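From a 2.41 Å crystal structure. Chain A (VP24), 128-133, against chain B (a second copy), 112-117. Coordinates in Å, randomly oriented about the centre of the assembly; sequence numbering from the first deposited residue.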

# COMPACT_ATOMS: atom_id res chain seq x y z
N PHE A 128 -1.09 1.32 -14.57
CA PHE A 128 0.36 1.27 -14.48
C PHE A 128 0.88 0.14 -13.59
O PHE A 128 0.18 -0.37 -12.73
CB PHE A 128 0.90 2.61 -13.95
CG PHE A 128 0.34 3.01 -12.61
CD1 PHE A 128 0.94 2.59 -11.43
CD2 PHE A 128 -0.81 3.79 -12.53
CE1 PHE A 128 0.40 2.95 -10.20
CE2 PHE A 128 -1.34 4.16 -11.30
CZ PHE A 128 -0.73 3.73 -10.14
N VAL A 129 2.13 -0.25 -13.82
CA VAL A 129 2.82 -1.13 -12.89
C VAL A 129 3.92 -0.31 -12.23
O VAL A 129 4.70 0.38 -12.89
CB VAL A 129 3.40 -2.38 -13.60
CG1 VAL A 129 4.18 -3.25 -12.63
CG2 VAL A 129 2.28 -3.17 -14.22
N LEU A 130 3.94 -0.35 -10.90
CA LEU A 130 4.90 0.36 -10.08
C LEU A 130 6.12 -0.50 -9.78
O LEU A 130 5.97 -1.62 -9.30
CB LEU A 130 4.26 0.76 -8.76
CG LEU A 130 3.95 2.21 -8.44
CD1 LEU A 130 3.46 2.29 -7.00
CD2 LEU A 130 5.21 3.03 -8.61
N TYR A 131 7.31 0.02 -10.04
CA TYR A 131 8.52 -0.64 -9.60
C TYR A 131 9.11 0.09 -8.38
O TYR A 131 9.36 1.29 -8.42
CB TYR A 131 9.57 -0.73 -10.72
CG TYR A 131 10.92 -1.14 -10.16
CD1 TYR A 131 11.16 -2.46 -9.79
CD2 TYR A 131 11.92 -0.21 -9.92
CE1 TYR A 131 12.37 -2.84 -9.23
CE2 TYR A 131 13.13 -0.58 -9.35
CZ TYR A 131 13.35 -1.89 -9.02
OH TYR A 131 14.54 -2.27 -8.48
N PHE A 132 9.35 -0.65 -7.29
CA PHE A 132 10.08 -0.08 -6.17
C PHE A 132 10.79 -1.14 -5.33
O PHE A 132 10.19 -2.11 -4.89
CB PHE A 132 9.17 0.73 -5.24
CG PHE A 132 9.92 1.39 -4.11
CD1 PHE A 132 10.78 2.45 -4.36
CD2 PHE A 132 9.82 0.91 -2.81
CE1 PHE A 132 11.50 3.06 -3.34
CE2 PHE A 132 10.53 1.51 -1.78
CZ PHE A 132 11.37 2.60 -2.05
N LYS A 133 12.07 -0.89 -5.07
CA LYS A 133 12.90 -1.71 -4.18
C LYS A 133 13.23 -0.92 -2.91
O LYS A 133 13.64 0.24 -3.00
CB LYS A 133 14.16 -2.13 -4.93
CG LYS A 133 15.31 -2.68 -4.10
CD LYS A 133 16.47 -3.00 -5.06
CE LYS A 133 17.78 -3.30 -4.37
NZ LYS A 133 17.73 -4.59 -3.64
N LEU B 112 3.01 -5.91 -3.87
CA LEU B 112 4.04 -6.50 -4.70
C LEU B 112 4.63 -5.48 -5.63
O LEU B 112 3.93 -4.61 -6.15
CB LEU B 112 3.48 -7.64 -5.57
CG LEU B 112 3.09 -9.03 -5.09
CD1 LEU B 112 2.75 -9.82 -6.34
CD2 LEU B 112 4.21 -9.71 -4.31
N SER B 113 5.91 -5.63 -5.87
CA SER B 113 6.57 -4.94 -6.95
C SER B 113 7.32 -6.01 -7.74
O SER B 113 7.89 -6.91 -7.14
CB SER B 113 7.52 -3.87 -6.41
OG SER B 113 8.44 -3.46 -7.41
N PRO B 114 7.31 -5.92 -9.08
CA PRO B 114 8.24 -6.77 -9.83
C PRO B 114 9.67 -6.43 -9.43
O PRO B 114 9.91 -5.27 -9.08
CB PRO B 114 7.97 -6.40 -11.29
CG PRO B 114 7.41 -4.99 -11.23
CD PRO B 114 6.60 -4.96 -9.95
N GLY B 115 10.57 -7.41 -9.43
CA GLY B 115 11.99 -7.15 -9.27
C GLY B 115 12.59 -6.81 -10.63
O GLY B 115 11.91 -6.87 -11.66
N LEU B 116 13.87 -6.42 -10.65
CA LEU B 116 14.56 -6.14 -11.91
C LEU B 116 14.86 -7.45 -12.62
O LEU B 116 15.12 -8.46 -11.97
CB LEU B 116 15.86 -5.36 -11.66
CG LEU B 116 15.67 -3.93 -11.13
CD1 LEU B 116 16.99 -3.35 -10.66
CD2 LEU B 116 15.00 -3.03 -12.18
N ASN B 117 14.81 -7.45 -13.94
CA ASN B 117 15.12 -8.68 -14.68
C ASN B 117 16.63 -8.82 -14.87
O ASN B 117 17.41 -8.15 -14.19
CB ASN B 117 14.38 -8.74 -16.03
CG ASN B 117 14.77 -7.61 -17.00
OD1 ASN B 117 15.83 -6.99 -16.90
ND2 ASN B 117 13.89 -7.35 -17.96
O HOH W 1 3.55 -2.83 -8.47

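Two strands need not lie side by side to bond, and this contact between two copies of VP24 illustrates how a crossing pair manages it. The strand at 128-131 of chain A and the strand at 112-114 of chain B run almost at right angles, 87° between their directions, with axes 5.9 Å apart at closest approach. At such an angle the backbones cannot continue a shared ladder of amide-carbonyl pairs; they meet around one point, where the CA atoms of Tyr A131 and Ser B113 lie 5.4 Å apart.

There a side chain does the work of a backbone partner. Ser B113 directs its CA-to-CB bond toward chain A, and its OG accepts a hydrogen bond from Phe A132 N at 3.0 Å, nearly straight at 173°. The same hydroxyl donates to its neighbour's carbonyl, Ser B113 OG to Pro B114 O at 2.9 Å, so it acts as donor within its own chain and acceptor across the interface. A water adds a second link, this one between backbone atoms of both chains, donating to Leu A130 O at 2.8 Å and to Leu B112 O at 2.9 Å, thereby linking two carbonyls that could not bond to each other directly.

Side-chain packing surrounds these polar links. Tyr A131 has the largest area covered by the opposing stretch. Although its CA-to-CB bond points sideways, the end of the side chain comes nearer to chain B. Leu B116 places CD2 over one face of the ring, 4.2 Å from the centroid of the Tyr A131 ring, an apolar CH-pi contact, while Pro B114 O approaches the ring edge, 3.2 Å from Tyr A131 CD1. Farther back along the strand, Val A129 CG1 meets Pro B114 CG at 3.9 Å, a simple apolar contact.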